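Local coordinates for protein aspartokinase (Synechocystis, PDB 3L76) that probably phosphorylates the beta-carboxyl group of aspartate with ATP, opening the pathway to lysine, threonine, isoleucine and methionine, and binds lysine and threonine in its ACT domains, at residues D169-I180 with I226-W234. Sequence-based numbering, arbitrary orientation.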
loop_
_atom_site.group_PDB
_atom_site.type_symbol
_atom_site.label_atom_id
_atom_site.label_comp_id
_atom_site.label_asym_id
_atom_site.label_seq_id
_atom_site.Cartn_x
_atom_site.Cartn_y
_atom_site.Cartn_z
ATOM N N ASP A 169 -9.548 -0.156 -29.363
ATOM C CA ASP A 169 -10.667 -0.448 -30.246
ATOM C C ASP A 169 -11.964 -0.446 -29.470
ATOM O O ASP A 169 -12.990 0.035 -29.955
ATOM C CB ASP A 169 -10.452 -1.788 -30.947
ATOM C CG ASP A 169 -9.235 -1.774 -31.857
ATOM O OD1 ASP A 169 -9.213 -0.969 -32.812
ATOM O OD2 ASP A 169 -8.295 -2.560 -31.617
ATOM N N PHE A 170 -11.912 -0.987 -28.259
ATOM C CA PHE A 170 -13.028 -0.862 -27.327
ATOM C C PHE A 170 -12.597 -1.115 -25.888
ATOM O O PHE A 170 -11.446 -1.448 -25.627
ATOM C CB PHE A 170 -14.202 -1.766 -27.721
ATOM C CG PHE A 170 -13.809 -3.180 -28.017
ATOM C CD1 PHE A 170 -13.984 -4.171 -27.063
ATOM C CD2 PHE A 170 -13.277 -3.522 -29.250
ATOM C CE1 PHE A 170 -13.626 -5.485 -27.329
ATOM C CE2 PHE A 170 -12.914 -4.830 -29.527
ATOM C CZ PHE A 170 -13.092 -5.816 -28.565
ATOM N N CYS A 171 -13.533 -0.933 -24.965
ATOM C CA CYS A 171 -13.253 -1.025 -23.546
ATOM C C CYS A 171 -14.362 -1.823 -22.874
ATOM O O CYS A 171 -15.536 -1.509 -23.033
ATOM C CB CYS A 171 -13.157 0.380 -22.942
ATOM S SG CYS A 171 -13.077 0.425 -21.156
ATOM N N GLU A 172 -13.984 -2.856 -22.128
ATOM C CA GLU A 172 -14.954 -3.750 -21.503
ATOM C C GLU A 172 -14.916 -3.646 -19.989
ATOM O O GLU A 172 -13.845 -3.748 -19.397
ATOM C CB GLU A 172 -14.667 -5.187 -21.913
ATOM C CG GLU A 172 -14.440 -5.373 -23.403
ATOM C CD GLU A 172 -14.218 -6.827 -23.786
ATOM O OE1 GLU A 172 -15.185 -7.611 -23.778
ATOM O OE2 GLU A 172 -13.076 -7.189 -24.111
ATOM N N ILE A 173 -16.079 -3.437 -19.370
ATOM C CA ILE A 173 -16.181 -3.372 -17.911
ATOM C C ILE A 173 -16.796 -4.655 -17.385
ATOM O O ILE A 173 -17.970 -4.929 -17.633
ATOM C CB ILE A 173 -17.069 -2.211 -17.436
ATOM C CG1 ILE A 173 -16.656 -0.897 -18.104
ATOM C CG2 ILE A 173 -17.018 -2.099 -15.916
ATOM C CD1 ILE A 173 -15.370 -0.320 -17.587
ATOM N N TYR A 174 -16.009 -5.434 -16.649
ATOM C CA TYR A 174 -16.481 -6.711 -16.125
ATOM C C TYR A 174 -16.967 -6.593 -14.693
ATOM O O TYR A 174 -16.377 -5.882 -13.877
ATOM C CB TYR A 174 -15.399 -7.789 -16.248
ATOM C CG TYR A 174 -15.132 -8.186 -17.676
ATOM C CD1 TYR A 174 -14.207 -7.495 -18.446
ATOM C CD2 TYR A 174 -15.823 -9.233 -18.267
ATOM C CE1 TYR A 174 -13.957 -7.851 -19.758
ATOM C CE2 TYR A 174 -15.585 -9.596 -19.587
ATOM C CZ TYR A 174 -14.645 -8.900 -20.323
ATOM O OH TYR A 174 -14.399 -9.239 -21.628
ATOM N N THR A 175 -18.050 -7.302 -14.399
ATOM C CA THR A 175 -18.730 -7.163 -13.123
ATOM C C THR A 175 -19.615 -8.373 -12.853
ATOM O O THR A 175 -19.725 -9.263 -13.696
ATOM C CB THR A 175 -19.581 -5.886 -13.105
ATOM O OG1 THR A 175 -20.345 -5.844 -11.897
ATOM C CG2 THR A 175 -20.517 -5.852 -14.312
ATOM N N ASP A 176 -20.226 -8.413 -11.671
ATOM C CA ASP A 176 -21.141 -9.497 -11.311
ATOM C C ASP A 176 -22.572 -9.186 -11.728
ATOM O O ASP A 176 -23.481 -9.208 -10.913
ATOM C CB ASP A 176 -21.068 -9.821 -9.813
ATOM C CG ASP A 176 -21.202 -8.588 -8.923
ATOM O OD1 ASP A 176 -21.076 -7.449 -9.418
ATOM O OD2 ASP A 176 -21.426 -8.765 -7.710
ATOM N N VAL A 177 -22.748 -8.900 -13.012
ATOM C CA VAL A 177 -24.032 -8.516 -13.577
ATOM C C VAL A 177 -23.916 -8.646 -15.090
ATOM O O VAL A 177 -22.909 -8.243 -15.671
ATOM C CB VAL A 177 -24.394 -7.061 -13.205
ATOM C CG1 VAL A 177 -25.042 -6.348 -14.374
ATOM C CG2 VAL A 177 -25.281 -7.030 -11.976
ATOM N N PRO A 178 -24.950 -9.201 -15.733
ATOM C CA PRO A 178 -24.967 -9.509 -17.168
ATOM C C PRO A 178 -24.950 -8.256 -18.042
ATOM O O PRO A 178 -24.592 -8.335 -19.218
ATOM C CB PRO A 178 -26.307 -10.229 -17.356
ATOM C CG PRO A 178 -26.782 -10.560 -15.978
ATOM C CD PRO A 178 -26.243 -9.485 -15.105
ATOM N N GLY A 179 -25.344 -7.121 -17.470
ATOM C CA GLY A 179 -25.375 -5.864 -18.192
ATOM C C GLY A 179 -26.399 -4.914 -17.605
ATOM O O GLY A 179 -26.659 -4.936 -16.401
ATOM N N ILE A 180 -26.982 -4.078 -18.459
ATOM C CA ILE A 180 -27.984 -3.111 -18.031
ATOM C C ILE A 180 -29.390 -3.611 -18.339
ATOM O O ILE A 180 -29.679 -4.015 -19.465
ATOM C CB ILE A 180 -27.789 -1.772 -18.733
ATOM C CG1 ILE A 180 -26.318 -1.369 -18.702
ATOM C CG2 ILE A 180 -28.660 -0.702 -18.090
ATOM C CD1 ILE A 180 -25.766 -1.173 -17.309
ATOM N N ILE A 226 -15.285 6.094 -27.492
ATOM C CA ILE A 226 -14.802 4.794 -27.059
ATOM C C ILE A 226 -15.954 3.812 -26.857
ATOM O O ILE A 226 -16.778 3.978 -25.959
ATOM C CB ILE A 226 -13.976 4.895 -25.761
ATOM C CG1 ILE A 226 -12.942 6.018 -25.863
ATOM C CG2 ILE A 226 -13.300 3.559 -25.457
ATOM C CD1 ILE A 226 -11.806 5.702 -26.793
ATOM N N PRO A 227 -15.997 2.764 -27.683
ATOM C CA PRO A 227 -17.016 1.731 -27.489
ATOM C C PRO A 227 -16.865 1.101 -26.110
ATOM O O PRO A 227 -15.738 0.838 -25.683
ATOM C CB PRO A 227 -16.673 0.695 -28.565
ATOM C CG PRO A 227 -15.720 1.381 -29.514
ATOM C CD PRO A 227 -14.994 2.386 -28.693
ATOM N N LEU A 228 -17.983 0.870 -25.432
ATOM C CA LEU A 228 -17.992 0.305 -24.092
ATOM C C LEU A 228 -18.856 -0.944 -24.036
ATOM O O LEU A 228 -19.802 -1.092 -24.812
ATOM C CB LEU A 228 -18.553 1.311 -23.095
ATOM C CG LEU A 228 -17.581 2.136 -22.273
ATOM C CD1 LEU A 228 -18.372 2.893 -21.216
ATOM C CD2 LEU A 228 -16.537 1.232 -21.634
ATOM N N VAL A 229 -18.544 -1.827 -23.090
ATOM C CA VAL A 229 -19.302 -3.053 -22.911
ATOM C C VAL A 229 -19.374 -3.446 -21.444
ATOM O O VAL A 229 -18.347 -3.665 -20.801
ATOM C CB VAL A 229 -18.654 -4.229 -23.654
ATOM C CG1 VAL A 229 -19.580 -5.418 -23.634
ATOM C CG2 VAL A 229 -18.313 -3.846 -25.079
ATOM N N VAL A 230 -20.595 -3.541 -20.926
ATOM C CA VAL A 230 -20.833 -4.048 -19.581
ATOM C C VAL A 230 -21.146 -5.529 -19.681
ATOM O O VAL A 230 -22.157 -5.919 -20.254
ATOM C CB VAL A 230 -22.000 -3.304 -18.910
ATOM C CG1 VAL A 230 -22.255 -3.853 -17.513
ATOM C CG2 VAL A 230 -21.690 -1.826 -18.857
ATOM N N ARG A 231 -20.257 -6.351 -19.138
ATOM C CA ARG A 231 -20.401 -7.803 -19.216
ATOM C C ARG A 231 -20.260 -8.415 -17.834
ATOM O O ARG A 231 -20.010 -7.708 -16.857
ATOM C CB ARG A 231 -19.351 -8.402 -20.158
ATOM C CG ARG A 231 -19.588 -8.107 -21.630
ATOM C CD ARG A 231 -18.284 -8.086 -22.413
ATOM N NE ARG A 231 -17.979 -9.348 -23.079
ATOM C CZ ARG A 231 -17.900 -9.496 -24.398
ATOM N NH1 ARG A 231 -18.105 -8.456 -25.200
ATOM N NH2 ARG A 231 -17.611 -10.685 -24.914
ATOM N N SER A 232 -20.428 -9.731 -17.756
ATOM C CA SER A 232 -20.257 -10.451 -16.502
ATOM C C SER A 232 -19.067 -11.381 -16.580
ATOM O O SER A 232 -18.778 -11.929 -17.641
ATOM C CB SER A 232 -21.491 -11.271 -16.172
ATOM O OG SER A 232 -21.213 -12.118 -15.073
ATOM N N SER A 233 -18.396 -11.568 -15.445
ATOM C CA SER A 233 -17.207 -12.414 -15.356
ATOM C C SER A 233 -17.548 -13.901 -15.286
ATOM O O SER A 233 -16.793 -14.738 -15.770
ATOM C CB SER A 233 -16.375 -12.030 -14.132
ATOM O OG SER A 233 -16.225 -10.626 -14.038
ATOM N N TRP A 234 -18.687 -14.222 -14.680
ATOM C CA TRP A 234 -19.106 -15.609 -14.501
ATOM C C TRP A 234 -19.875 -16.120 -15.714
ATOM O O TRP A 234 -20.678 -17.045 -15.611
ATOM C CB TRP A 234 -19.970 -15.734 -13.247
ATOM C CG TRP A 234 -19.250 -15.365 -11.984
ATOM C CD1 TRP A 234 -18.746 -16.221 -11.046
ATOM C CD2 TRP A 234 -18.946 -14.044 -11.525
ATOM N NE1 TRP A 234 -18.150 -15.514 -10.031
ATOM C CE2 TRP A 234 -18.259 -14.173 -10.301
ATOM C CE3 TRP A 234 -19.186 -12.763 -12.030
ATOM C CZ2 TRP A 234 -17.813 -13.072 -9.576
ATOM C CZ3 TRP A 234 -18.740 -11.673 -11.310
ATOM C CH2 TRP A 234 -18.063 -11.833 -10.096
HETATM O O HOH W 1 -22.508 -10.603 -20.080
#
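Glu172, Tyr174 and Arg231 share one face of the sheet through the strand register; there each holds CG anti to its carbonyl carbon (chi1 -69° in Tyr174, -71° in Arg231), which steers the groups together, and Arg231 bends at chi3 (96°) to turn one guanidinium face toward Glu172 OE1. In the conformer of Arg231 described, one of two modelled, Glu172 OE1 lies 3.4 Å from Arg231 NH1, above that face; no N-H points at it, making this a salt bridge of charges alone. Tyr174 runs alongside Arg231, its CE2 4.0 Å from Arg231 CB, stacks on Phe8, and through its OH gives a weak hydrogen bond to Glu172 OE1 (2.8 Å). A phenylalanine at Tyr174 would probably leave OE1 without its hydroxyl donor and the carboxylate freer to turn. The backbones beneath are parallel neighbours in the amino acid kinase domain, strand 170-175 lying between strands 3-8 and 228-232. Ile173 is gripped from both ends: its N donates to Val229 O (2.7 Å) and its O accepts Arg231 N (3.1 Å). On the other face Leu228 CD2 packs 3.6 Å from Cys171 SG, beneath helix 154-166. At the C-terminal ends of the strands, Thr175 O receives Ser233 N (3.2 Å), and a water joins Pro178 O to Ser232 N. Chemistry thus differs by face: apolar contacts face the helix, whereas OE1, near a hydroxyl and, in this conformer, a cation, is probably stabilised as a carboxylate.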